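Sterol regulatory element-binding protein cleavage-activating protein (Schizosaccharomyces pombe, PDB 4YHC) escorts the transcription factor precursor Sre1 for its processing when sterol or oxygen is low, this chain being its WD40 domain. Local coordinates at residues Pro117-Asn122 / Val143-Glu148; Leu171-Ile176 / Thr193-Val198; Phe365-Lys370 / Ala458-Gly463; Gly405-Trp410 / Ser426-Asn431. The protein carries 9 engineered substitutions. One frame throughout, in Å; residues are numbered along the deposited sequence.

Contact 1: residues Pro117-Asn122 / Val143-Glu148; sequences PNSKLN and VESSGE
Glu144 holds CG anti to its own carbonyl carbon (chi1 -71°) while Ser119 sets OG anti to its backbone N (chi1 -158°), and the two side chains meet just where paired strand gives way to loop. Ser119 OG donates to Glu144 OE1 over 2.9 Å, although the position of that carboxylate oxygen is less certain. The aliphatic stem is better evidence of the fit: Ser119 OG lies 3.4 Å from Glu144 CG. Leu121 runs side by side with Glu144, pointing the same way, and brings its CD2 branch to 3.5 Å from Glu144 CG. An alanine in place of Glu144 would probably leave Ser119 OG without this acceptor and open a gap beside Leu121 CD2. The site is the open end of the antiparallel hairpin 121-127/136-144, the first two strands of a four-stranded propeller blade predicted as the third WD repeat. Asn122 and Val143 form its hydrogen-bonded pair, Asn122 N to Val143 O and Val143 N to Asn122 O both measuring 2.8 Å, and Asn122 ND2 continues to Ser178 OG in the next blade. Past the strand ends, Ser145 grips Lys120 twice: Ser145 N reaches Lys120 O at 3.0 Å, and Lys120 N reaches Ser145 OG at 3.1 Å. Ser145 can do both from within a type I turn, Glu144 to Gly147, closed by Gly147 N on Glu144 O.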
loop_
_atom_site.group_PDB
_atom_site.type_symbol
_atom_site.label_atom_id
_atom_site.label_comp_id
_atom_site.label_asym_id
_atom_site.label_seq_id
_atom_site.Cartn_x
_atom_site.Cartn_y
_atom_site.Cartn_z
ATOM N N PRO A 117 -5.341 -3.231 -25.181
ATOM C CA PRO A 117 -5.553 -1.780 -24.959
ATOM C C PRO A 117 -6.791 -1.270 -25.663
ATOM O O PRO A 117 -6.962 -1.626 -26.819
ATOM C CB PRO A 117 -4.298 -1.130 -25.549
ATOM C CG PRO A 117 -3.711 -2.146 -26.449
ATOM C CD PRO A 117 -4.038 -3.462 -25.824
ATOM N N ASN A 118 -7.640 -0.447 -25.039
ATOM C CA ASN A 118 -7.394 0.245 -23.757
ATOM C C ASN A 118 -7.695 -0.617 -22.505
ATOM O O ASN A 118 -8.674 -0.375 -21.787
ATOM C CB ASN A 118 -8.239 1.543 -23.659
ATOM C CG ASN A 118 -8.175 2.410 -24.909
ATOM O OD1 ASN A 118 -8.717 2.049 -25.948
ATOM N ND2 ASN A 118 -7.555 3.580 -24.796
ATOM N N SER A 119 -6.842 -1.606 -22.248
ATOM C CA SER A 119 -6.913 -2.436 -21.071
ATOM C C SER A 119 -6.043 -1.771 -20.026
ATOM O O SER A 119 -4.944 -1.301 -20.320
ATOM C CB SER A 119 -6.400 -3.842 -21.374
ATOM O OG SER A 119 -6.919 -4.770 -20.445
ATOM N N LYS A 120 -6.586 -1.685 -18.828
ATOM C CA LYS A 120 -5.879 -1.238 -17.665
ATOM C C LYS A 120 -5.257 -2.487 -16.995
ATOM O O LYS A 120 -5.912 -3.495 -16.850
ATOM C CB LYS A 120 -6.856 -0.521 -16.724
ATOM C CG LYS A 120 -6.907 0.990 -16.918
ATOM C CD LYS A 120 -7.471 1.449 -18.267
ATOM C CE LYS A 120 -7.057 2.888 -18.573
ATOM N NZ LYS A 120 -8.080 3.697 -19.293
ATOM N N LEU A 121 -3.997 -2.388 -16.598
ATOM C CA LEU A 121 -3.300 -3.496 -15.943
ATOM C C LEU A 121 -3.056 -3.291 -14.463
ATOM O O LEU A 121 -2.714 -2.192 -14.038
ATOM C CB LEU A 121 -1.921 -3.683 -16.564
ATOM C CG LEU A 121 -1.835 -4.072 -18.015
ATOM C CD1 LEU A 121 -0.427 -4.637 -18.219
ATOM C CD2 LEU A 121 -2.889 -5.091 -18.435
ATOM N N ASN A 122 -3.156 -4.369 -13.706
ATOM C CA ASN A 122 -2.547 -4.428 -12.392
ATOM C C ASN A 122 -1.579 -5.591 -12.396
ATOM O O ASN A 122 -1.958 -6.643 -12.902
ATOM C CB ASN A 122 -3.627 -4.625 -11.369
ATOM C CG ASN A 122 -3.166 -4.299 -9.977
ATOM O OD1 ASN A 122 -2.113 -3.677 -9.780
ATOM N ND2 ASN A 122 -3.953 -4.725 -8.986
ATOM N N VAL A 143 -3.210 -8.653 -14.306
ATOM C CA VAL A 143 -4.646 -8.582 -14.246
ATOM C C VAL A 143 -5.134 -7.462 -15.136
ATOM O O VAL A 143 -4.684 -6.304 -15.024
ATOM C CB VAL A 143 -5.179 -8.362 -12.798
ATOM C CG1 VAL A 143 -6.702 -8.346 -12.778
ATOM C CG2 VAL A 143 -4.667 -9.457 -11.858
ATOM N N GLU A 144 -6.105 -7.794 -15.990
ATOM C CA GLU A 144 -6.690 -6.822 -16.906
ATOM C C GLU A 144 -8.077 -6.436 -16.488
ATOM O O GLU A 144 -8.853 -7.243 -16.018
ATOM C CB GLU A 144 -6.745 -7.377 -18.313
ATOM C CG GLU A 144 -5.391 -7.493 -18.979
ATOM C CD GLU A 144 -5.518 -8.091 -20.365
ATOM O OE1 GLU A 144 -6.175 -7.422 -21.221
ATOM O OE2 GLU A 144 -4.983 -9.223 -20.576
ATOM N N SER A 145 -8.393 -5.173 -16.634
ATOM C CA SER A 145 -9.751 -4.735 -16.257
ATOM C C SER A 145 -10.844 -5.472 -17.028
ATOM O O SER A 145 -11.975 -5.567 -16.566
ATOM C CB SER A 145 -9.867 -3.256 -16.484
ATOM O OG SER A 145 -9.128 -2.970 -17.646
ATOM N N SER A 146 -10.450 -6.028 -18.175
ATOM C CA SER A 146 -11.293 -6.861 -19.025
ATOM C C SER A 146 -11.787 -8.123 -18.311
ATOM O O SER A 146 -12.799 -8.673 -18.687
ATOM C CB SER A 146 -10.521 -7.237 -20.314
ATOM O OG SER A 146 -9.554 -8.278 -20.085
ATOM N N GLY A 147 -11.090 -8.580 -17.280
ATOM C CA GLY A 147 -11.474 -9.809 -16.615
ATOM C C GLY A 147 -10.523 -10.940 -16.887
ATOM O O GLY A 147 -10.688 -12.014 -16.362
ATOM N N GLU A 148 -9.499 -10.659 -17.669
ATOM C CA GLU A 148 -8.419 -11.595 -17.993
ATOM C C GLU A 148 -7.324 -11.571 -16.911
ATOM O O GLU A 148 -6.900 -10.507 -16.500
ATOM C CB GLU A 148 -7.841 -11.128 -19.324
ATOM C CG GLU A 148 -7.412 -12.184 -20.287
ATOM C CD GLU A 148 -7.854 -11.867 -21.711
ATOM O OE1 GLU A 148 -8.488 -10.796 -21.917
ATOM O OE2 GLU A 148 -7.578 -12.702 -22.620
#

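Contact 2: residues Leu171-Ile176 / Thr193-Val198; sequences LSSPII and TESGEV
Thr193 and Ile175 make a non-hydrogen-bonded antiparallel bridge, CA to CA 4.3 Å, at the point where the chain entering a propeller blade passes the turn between that blade's second and third strands. The backbone link beside it is straight: Glu194 N donates to Pro174 O at 2.9 Å, with an N-H...O angle of 164° and the donor nearly along the C=O axis. Thr193 places OG1 between its backbone N and carbonyl carbon (chi1 54°), which leaves CG2 for the apolar neighbours. Thr193 CG2 lies 3.6 Å from Leu171 CD2 and 4.1 Å from Ile175 CG1. The blade is the predicted fourth WD repeat, with 175-182 as its first strand and a type I turn, Thr193 to Gly196, joining 187-193 to 198-204. Glu194 extends across the Pro174 ring at about a right angle, its CD 3.5 Å from Pro174 CG, so the carboxylate end rests on ring carbons. Its stem also meets Ile176, with Glu194 CG 4.0 Å from Ile176 CG1. Nearer the turn, Ser195 N makes a weak bond to Ser173 OG, long at 3.4 Å and bent to 131°. The far end of the turn reaches outward through Gly196 O, which accepts from Lys224 NZ.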
loop_
_atom_site.group_PDB
_atom_site.type_symbol
_atom_site.label_atom_id
_atom_site.label_comp_id
_atom_site.label_asym_id
_atom_site.label_seq_id
_atom_site.Cartn_x
_atom_site.Cartn_y
_atom_site.Cartn_z
ATOM N N LEU A 171 -12.610 -13.961 -16.202
ATOM C CA LEU A 171 -13.737 -13.729 -15.344
ATOM C C LEU A 171 -14.927 -13.308 -16.213
ATOM O O LEU A 171 -14.757 -12.717 -17.262
ATOM C CB LEU A 171 -13.402 -12.626 -14.328
ATOM C CG LEU A 171 -12.862 -13.087 -12.975
ATOM C CD1 LEU A 171 -11.746 -14.116 -13.055
ATOM C CD2 LEU A 171 -12.409 -11.875 -12.179
ATOM N N SER A 172 -16.116 -13.536 -15.692
ATOM C CA SER A 172 -17.366 -13.267 -16.376
ATOM C C SER A 172 -17.769 -11.809 -16.335
ATOM O O SER A 172 -18.775 -11.451 -16.938
ATOM C CB SER A 172 -18.478 -14.052 -15.682
ATOM O OG SER A 172 -18.062 -15.395 -15.485
ATOM N N SER A 173 -17.029 -10.971 -15.618
ATOM C CA SER A 173 -17.325 -9.549 -15.595
ATOM C C SER A 173 -16.044 -8.665 -15.584
ATOM O O SER A 173 -14.951 -9.142 -15.301
ATOM C CB SER A 173 -18.215 -9.299 -14.377
ATOM O OG SER A 173 -18.496 -7.921 -14.188
ATOM N N PRO A 174 -16.173 -7.369 -15.890
ATOM C CA PRO A 174 -14.985 -6.534 -15.751
ATOM C C PRO A 174 -14.548 -6.334 -14.283
ATOM O O PRO A 174 -15.364 -6.288 -13.375
ATOM C CB PRO A 174 -15.408 -5.181 -16.369
ATOM C CG PRO A 174 -16.723 -5.429 -17.063
ATOM C CD PRO A 174 -17.346 -6.567 -16.283
ATOM N N ILE A 175 -13.240 -6.213 -14.101
ATOM C CA ILE A 175 -12.626 -6.159 -12.794
ATOM C C ILE A 175 -12.496 -4.733 -12.343
ATOM O O ILE A 175 -11.814 -3.966 -12.942
ATOM C CB ILE A 175 -11.277 -6.897 -12.832
ATOM C CG1 ILE A 175 -11.588 -8.370 -12.955
ATOM C CG2 ILE A 175 -10.423 -6.645 -11.574
ATOM C CD1 ILE A 175 -10.393 -9.275 -13.122
ATOM N N ILE A 176 -13.142 -4.389 -11.252
ATOM C CA ILE A 176 -12.989 -3.061 -10.619
ATOM C C ILE A 176 -11.636 -2.951 -9.855
ATOM O O ILE A 176 -11.013 -1.908 -9.832
ATOM C CB ILE A 176 -14.144 -2.838 -9.602
ATOM C CG1 ILE A 176 -15.519 -2.914 -10.284
ATOM C CG2 ILE A 176 -14.040 -1.489 -8.917
ATOM C CD1 ILE A 176 -16.665 -2.890 -9.285
ATOM N N THR A 193 -15.446 -7.772 -9.064
ATOM C CA THR A 193 -15.967 -7.476 -10.421
ATOM C C THR A 193 -17.210 -6.599 -10.364
ATOM O O THR A 193 -17.821 -6.462 -9.313
ATOM C CB THR A 193 -16.353 -8.750 -11.176
ATOM O OG1 THR A 193 -17.242 -9.480 -10.371
ATOM C CG2 THR A 193 -15.165 -9.639 -11.407
ATOM N N GLU A 194 -17.531 -5.982 -11.492
ATOM C CA GLU A 194 -18.773 -5.171 -11.648
ATOM C C GLU A 194 -20.071 -5.869 -11.247
ATOM O O GLU A 194 -21.029 -5.210 -10.903
ATOM C CB GLU A 194 -18.912 -4.639 -13.055
ATOM C CG GLU A 194 -17.846 -3.617 -13.426
ATOM C CD GLU A 194 -18.026 -3.057 -14.835
ATOM O OE1 GLU A 194 -19.073 -3.333 -15.474
ATOM O OE2 GLU A 194 -17.112 -2.335 -15.314
ATOM N N SER A 195 -20.070 -7.195 -11.268
ATOM C CA SER A 195 -21.155 -8.012 -10.748
ATOM C C SER A 195 -21.359 -7.919 -9.274
ATOM O O SER A 195 -22.340 -8.456 -8.777
ATOM C CB SER A 195 -20.844 -9.488 -11.005
ATOM O OG SER A 195 -20.013 -9.617 -12.137
ATOM N N GLY A 196 -20.397 -7.354 -8.545
ATOM C CA GLY A 196 -20.479 -7.374 -7.102
ATOM C C GLY A 196 -19.894 -8.606 -6.448
ATOM O O GLY A 196 -19.817 -8.672 -5.218
ATOM N N GLU A 197 -19.429 -9.564 -7.241
ATOM C CA GLU A 197 -18.783 -10.764 -6.678
ATOM C C GLU A 197 -17.299 -10.507 -6.388
ATOM O O GLU A 197 -16.618 -9.760 -7.090
ATOM C CB GLU A 197 -18.911 -11.936 -7.655
ATOM C CG GLU A 197 -20.350 -12.242 -8.097
ATOM C CD GLU A 197 -20.449 -13.140 -9.341
ATOM O OE1 GLU A 197 -20.322 -12.664 -10.512
ATOM O OE2 GLU A 197 -20.685 -14.337 -9.146
ATOM N N VAL A 198 -16.786 -11.143 -5.358
ATOM C CA VAL A 198 -15.343 -11.243 -5.244
ATOM C C VAL A 198 -14.938 -12.696 -5.508
ATOM O O VAL A 198 -15.417 -13.624 -4.863
ATOM C CB VAL A 198 -14.733 -10.564 -3.968
ATOM C CG1 VAL A 198 -15.730 -10.339 -2.895
ATOM C CG2 VAL A 198 -13.550 -11.332 -3.444
#

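Contact 3: residues Phe365-Lys370 / Ala458-Gly463; sequences FGMRRK and ALVGYG
Ala458, at the start of 458-463, meets Met367 through its only side-chain atom, Ala458 CB lying 4.3 Å from Met367 SD. Two residues on, Val460 divides its branches between two partners. Val460 CG2 is 4.5 Å from Met367 SD, whereas Val460 CG1 packs 3.7 Å from Phe365 CD1; the Phe365 and Val460 side chains slide past each other in opposite directions. Phe365 has CG anti to its carbonyl carbon (chi1 -59°), and its ring lies under the backbone that follows. Val460 O stands 4.0 Å above the plane of the Phe365 ring, over the centre, with Gly461 N over the same face. At Gly461 the main chain itself is the packing surface: Gly461 C is 3.7 Å from Phe365 CE1. Tyr462 completes the row with its CB 4.1 Å from Phe365 CZ. The strands 365-370 and 458-462 approach to 7.9 Å between axes, at 135° between their N-to-C directions, which is sheet-against-sheet packing and not pairing within one sheet. They belong to two separate antiparallel sheets of the propeller, and Ile22, Val449, Ile451 and Met414 surround the join. All six touching residues are buried and no hydrogen bond links the segments, which implies that apolar fit and burial hold these two blades face to face here.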
loop_
_atom_site.group_PDB
_atom_site.type_symbol
_atom_site.label_atom_id
_atom_site.label_comp_id
_atom_site.label_asym_id
_atom_site.label_seq_id
_atom_site.Cartn_x
_atom_site.Cartn_y
_atom_site.Cartn_z
ATOM N N PHE A 365 -0.419 11.480 8.393
ATOM C CA PHE A 365 0.376 12.641 8.031
ATOM C C PHE A 365 -0.290 13.351 6.914
ATOM O O PHE A 365 -0.942 12.739 6.063
ATOM C CB PHE A 365 1.776 12.246 7.596
ATOM C CG PHE A 365 2.568 11.471 8.671
ATOM C CD1 PHE A 365 3.277 12.160 9.663
ATOM C CD2 PHE A 365 2.613 10.104 8.673
ATOM C CE1 PHE A 365 4.022 11.491 10.646
ATOM C CE2 PHE A 365 3.362 9.415 9.664
ATOM C CZ PHE A 365 4.047 10.103 10.655
ATOM N N GLY A 366 -0.057 14.646 6.850
ATOM C CA GLY A 366 -0.621 15.413 5.794
ATOM C C GLY A 366 0.115 16.666 5.460
ATOM O O GLY A 366 0.909 17.133 6.267
ATOM N N MET A 367 -0.193 17.251 4.273
ATOM C CA MET A 367 0.371 18.511 3.848
ATOM C C MET A 367 -0.700 19.351 3.119
ATOM O O MET A 367 -1.435 18.815 2.285
ATOM C CB MET A 367 1.525 18.282 2.874
ATOM C CG MET A 367 2.775 17.707 3.494
ATOM S SD MET A 367 4.236 17.822 2.418
ATOM C CE MET A 367 4.547 19.585 2.395
ATOM N N ARG A 368 -0.732 20.647 3.377
ATOM C CA ARG A 368 -1.584 21.615 2.591
ATOM C C ARG A 368 -0.838 22.901 2.317
ATOM O O ARG A 368 -0.072 23.359 3.186
ATOM C CB ARG A 368 -2.871 22.016 3.292
ATOM C CG ARG A 368 -2.771 22.212 4.771
ATOM C CD ARG A 368 -4.151 22.489 5.343
ATOM N NE ARG A 368 -4.579 23.820 5.042
ATOM C CZ ARG A 368 -4.517 24.837 5.893
ATOM N NH1 ARG A 368 -4.068 24.687 7.146
ATOM N NH2 ARG A 368 -4.925 26.017 5.480
ATOM N N ARG A 369 -1.025 23.441 1.122
ATOM C CA ARG A 369 -0.449 24.736 0.806
ATOM C C ARG A 369 -1.420 25.783 1.367
ATOM O O ARG A 369 -2.495 25.851 0.886
ATOM C CB ARG A 369 -0.196 24.909 -0.705
ATOM C CG ARG A 369 0.622 26.187 -1.007
ATOM C CD ARG A 369 0.543 26.713 -2.413
ATOM N NE ARG A 369 0.455 25.636 -3.340
ATOM C CZ ARG A 369 -0.659 25.239 -3.910
ATOM N NH1 ARG A 369 -1.802 25.881 -3.682
ATOM N NH2 ARG A 369 -0.628 24.192 -4.716
ATOM N N LYS A 370 -1.046 26.518 2.422
ATOM C CA LYS A 370 -1.828 27.639 2.967
ATOM C C LYS A 370 -1.856 28.870 2.076
ATOM O O LYS A 370 -2.879 29.490 1.958
ATOM C CB LYS A 370 -1.282 28.107 4.298
ATOM C CG LYS A 370 -1.554 27.138 5.425
ATOM C CD LYS A 370 -1.277 27.780 6.778
ATOM C CE LYS A 370 0.144 27.586 7.222
ATOM N NZ LYS A 370 0.264 28.181 8.556
ATOM N N ALA A 458 8.365 14.384 -0.853
ATOM C CA ALA A 458 8.676 14.667 0.524
ATOM C C ALA A 458 8.395 13.434 1.310
ATOM O O ALA A 458 7.322 12.862 1.165
ATOM C CB ALA A 458 7.780 15.763 1.103
ATOM N N LEU A 459 9.308 13.141 2.208
ATOM C CA LEU A 459 9.146 12.157 3.253
ATOM C C LEU A 459 8.809 12.887 4.532
ATOM O O LEU A 459 9.497 13.878 4.915
ATOM C CB LEU A 459 10.456 11.401 3.401
ATOM C CG LEU A 459 10.724 10.108 2.638
ATOM C CD1 LEU A 459 9.904 9.846 1.415
ATOM C CD2 LEU A 459 12.222 9.879 2.385
ATOM N N VAL A 460 7.780 12.391 5.201
ATOM C CA VAL A 460 7.258 12.960 6.450
ATOM C C VAL A 460 7.041 11.835 7.405
ATOM O O VAL A 460 6.353 10.842 7.076
ATOM C CB VAL A 460 5.893 13.653 6.216
ATOM C CG1 VAL A 460 5.353 14.343 7.465
ATOM C CG2 VAL A 460 6.016 14.708 5.088
ATOM N N GLY A 461 7.621 11.966 8.590
ATOM C CA GLY A 461 7.572 10.909 9.592
ATOM C C GLY A 461 7.716 11.331 11.031
ATOM O O GLY A 461 8.024 12.482 11.324
ATOM N N TYR A 462 7.477 10.391 11.901
ATOM C CA TYR A 462 7.580 10.580 13.346
ATOM C C TYR A 462 8.467 9.547 14.011
ATOM O O TYR A 462 8.190 8.328 14.040
ATOM C CB TYR A 462 6.230 10.589 14.048
ATOM C CG TYR A 462 6.322 11.026 15.432
ATOM C CD1 TYR A 462 6.565 12.385 15.720
ATOM C CD2 TYR A 462 6.146 10.138 16.496
ATOM C CE1 TYR A 462 6.710 12.823 16.993
ATOM C CE2 TYR A 462 6.280 10.592 17.804
ATOM C CZ TYR A 462 6.556 11.929 18.024
ATOM O OH TYR A 462 6.672 12.423 19.287
ATOM N N GLY A 463 9.551 10.032 14.555
ATOM C CA GLY A 463 10.516 9.150 15.151
ATOM C C GLY A 463 11.038 8.051 14.229
ATOM O O GLY A 463 11.254 6.908 14.670
#

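Contact 4: residues Gly405-Trp410 / Ser426-Asn431; sequences GETQVW and SLKMYN
Trp410 and Met429 form the tightly packed side of this strand pair. Met429 CE sits over the Trp410 indole, 4.1 Å from the centroid of its five-membered ring and 20° off the ring normal, a CH-pi contact. The Met429 sulfur takes an oblique Met-aromatic position, Met429 SD being 3.7 Å from Trp410 NE1. The ring's rotation is fixed at its edge: Trp410 NE1 donates to Gln408 OE1 at 3.0 Å, with the acceptor in the indole plane and an N-H...O angle of 154°. That amide is itself held, OE1 by Ser432 OG and NE2 by Ile434 O. An alanine at Trp410 would probably leave Gln408 OE1 without its indole N-H and the Met429 methyl without the ring it covers. Between the strands, antiparallel at 167°, Trp410 and Leu427 make one hydrogen-bonded pair, with Trp410 N to Leu427 O at 2.6 Å. Gln408 and Met429 make the other, with Met429 N to Gln408 O at 2.7 Å. This is the outer hairpin of a propeller blade, 406-416/421-432, whose edge is extended by the N-terminal strand 6-8. The opposite face, with Thr407, Val409 and Lys428, is less buried. There Val409 CG1 lies 3.7 Å from the hydroxyl OG of exposed Ser426, and Thr407 CG2 only brushes the Lys428 stem at CG, 4.0 Å away. Beyond it, Thr407 OG1 comes within 3.2 Å of Tyr430 CD1, and the Tyr430 ring also meets that of His6.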
loop_
_atom_site.group_PDB
_atom_site.type_symbol
_atom_site.label_atom_id
_atom_site.label_comp_id
_atom_site.label_asym_id
_atom_site.label_seq_id
_atom_site.Cartn_x
_atom_site.Cartn_y
_atom_site.Cartn_z
ATOM N N GLY A 405 9.284 34.028 -9.552
ATOM C CA GLY A 405 9.173 32.906 -8.627
ATOM C C GLY A 405 8.245 33.256 -7.485
ATOM O O GLY A 405 7.832 34.405 -7.348
ATOM N N GLU A 406 7.896 32.280 -6.655
ATOM C CA GLU A 406 6.985 32.561 -5.559
ATOM C C GLU A 406 7.325 31.854 -4.258
ATOM O O GLU A 406 7.949 30.782 -4.228
ATOM C CB GLU A 406 5.530 32.261 -5.961
ATOM C CG GLU A 406 5.261 30.848 -6.413
ATOM C CD GLU A 406 3.787 30.620 -6.733
ATOM O OE1 GLU A 406 3.004 30.334 -5.791
ATOM O OE2 GLU A 406 3.407 30.733 -7.929
ATOM N N THR A 407 6.847 32.484 -3.199
ATOM C CA THR A 407 7.027 32.059 -1.851
ATOM C C THR A 407 5.699 31.406 -1.415
ATOM O O THR A 407 4.634 31.946 -1.681
ATOM C CB THR A 407 7.387 33.279 -0.964
ATOM O OG1 THR A 407 8.720 33.705 -1.291
ATOM C CG2 THR A 407 7.307 32.946 0.458
ATOM N N GLN A 408 5.786 30.222 -0.806
ATOM C CA GLN A 408 4.623 29.462 -0.394
ATOM C C GLN A 408 4.734 29.089 1.053
ATOM O O GLN A 408 5.828 28.778 1.545
ATOM C CB GLN A 408 4.518 28.169 -1.221
ATOM C CG GLN A 408 4.288 28.348 -2.705
ATOM C CD GLN A 408 4.580 27.088 -3.528
ATOM O OE1 GLN A 408 5.052 26.065 -3.018
ATOM N NE2 GLN A 408 4.362 27.189 -4.820
ATOM N N VAL A 409 3.626 29.098 1.762
ATOM C CA VAL A 409 3.610 28.633 3.099
ATOM C C VAL A 409 2.832 27.327 3.056
ATOM O O VAL A 409 1.694 27.317 2.528
ATOM C CB VAL A 409 2.889 29.571 4.057
ATOM C CG1 VAL A 409 2.946 28.997 5.436
ATOM C CG2 VAL A 409 3.572 30.958 4.086
ATOM N N TRP A 410 3.427 26.270 3.606
ATOM C CA TRP A 410 2.751 24.930 3.739
ATOM C C TRP A 410 2.538 24.591 5.184
ATOM O O TRP A 410 3.273 25.102 6.099
ATOM C CB TRP A 410 3.599 23.871 3.073
ATOM C CG TRP A 410 3.751 24.031 1.616
ATOM C CD1 TRP A 410 4.544 24.913 0.968
ATOM C CD2 TRP A 410 3.099 23.246 0.595
ATOM N NE1 TRP A 410 4.386 24.769 -0.417
ATOM C CE2 TRP A 410 3.564 23.701 -0.655
ATOM C CE3 TRP A 410 2.209 22.167 0.629
ATOM C CZ2 TRP A 410 3.109 23.184 -1.856
ATOM C CZ3 TRP A 410 1.782 21.593 -0.595
ATOM C CH2 TRP A 410 2.221 22.128 -1.816
ATOM N N SER A 426 4.663 24.755 10.303
ATOM C CA SER A 426 4.552 25.689 9.191
ATOM C C SER A 426 5.871 25.650 8.383
ATOM O O SER A 426 6.973 25.699 8.957
ATOM C CB SER A 426 4.242 27.084 9.806
ATOM O OG SER A 426 3.990 28.038 8.810
ATOM N N LEU A 427 5.777 25.532 7.070
ATOM C CA LEU A 427 6.951 25.343 6.229
ATOM C C LEU A 427 6.866 26.395 5.168
ATOM O O LEU A 427 5.976 26.339 4.289
ATOM C CB LEU A 427 6.946 23.965 5.586
ATOM C CG LEU A 427 8.192 23.612 4.784
ATOM C CD1 LEU A 427 8.139 22.151 4.304
ATOM C CD2 LEU A 427 8.353 24.458 3.578
ATOM N N LYS A 428 7.768 27.376 5.222
ATOM C CA LYS A 428 7.781 28.426 4.200
ATOM C C LYS A 428 8.850 28.144 3.170
ATOM O O LYS A 428 10.005 27.965 3.535
ATOM C CB LYS A 428 8.038 29.793 4.832
ATOM C CG LYS A 428 8.110 30.879 3.798
ATOM C CD LYS A 428 8.665 32.200 4.350
ATOM C CE LYS A 428 7.616 33.108 4.989
ATOM N NZ LYS A 428 7.940 34.575 4.780
ATOM N N MET A 429 8.479 28.139 1.899
ATOM C CA MET A 429 9.392 27.839 0.796
ATOM C C MET A 429 9.602 29.115 -0.031
ATOM O O MET A 429 8.637 29.650 -0.652
ATOM C CB MET A 429 8.816 26.759 -0.142
ATOM C CG MET A 429 8.566 25.380 0.511
ATOM S SD MET A 429 8.029 24.175 -0.751
ATOM C CE MET A 429 7.749 22.704 0.204
ATOM N N TYR A 430 10.840 29.595 -0.012
ATOM C CA TYR A 430 11.196 30.842 -0.692
ATOM C C TYR A 430 11.624 30.518 -2.092
ATOM O O TYR A 430 12.497 29.719 -2.288
ATOM C CB TYR A 430 12.336 31.550 0.042
ATOM C CG TYR A 430 12.579 32.877 -0.581
ATOM C CD1 TYR A 430 11.737 33.939 -0.306
ATOM C CD2 TYR A 430 13.579 33.053 -1.510
ATOM C CE1 TYR A 430 11.933 35.170 -0.893
ATOM C CE2 TYR A 430 13.794 34.286 -2.111
ATOM C CZ TYR A 430 12.966 35.340 -1.792
ATOM O OH TYR A 430 13.147 36.561 -2.380
ATOM N N ASN A 431 10.965 31.107 -3.065
ATOM C CA ASN A 431 11.187 30.747 -4.463
ATOM C C ASN A 431 10.914 29.251 -4.798
ATOM O O ASN A 431 11.729 28.539 -5.463
ATOM C CB ASN A 431 12.568 31.132 -4.917
ATOM C CG ASN A 431 12.592 31.400 -6.390
ATOM O OD1 ASN A 431 11.547 31.726 -6.977
ATOM N ND2 ASN A 431 13.752 31.246 -7.014
#

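Along the chain, contact 1 closes before contact 2 opens, and contact 4 is nested within the long loop that contact 3 closes. Contacts 1 and 2 sit in successive blades, centres 12 Å apart, and are joined directly by probable backbone bonds from Ser145 O to Ile175 N and from Gly147 O to Leu171 N. Contacts 3 and 4, with centres 15 Å apart, share the sheet in which strands 363-374 and 406-416 are neighbours; the Trp410 ring packs on the backbone of Arg368 and Arg369. Contacts 2 and 3 lie 36 Å apart between centres, on opposite sides of the chain's centre. Together they sample pairing within blades and packing between them around the WD40 domain.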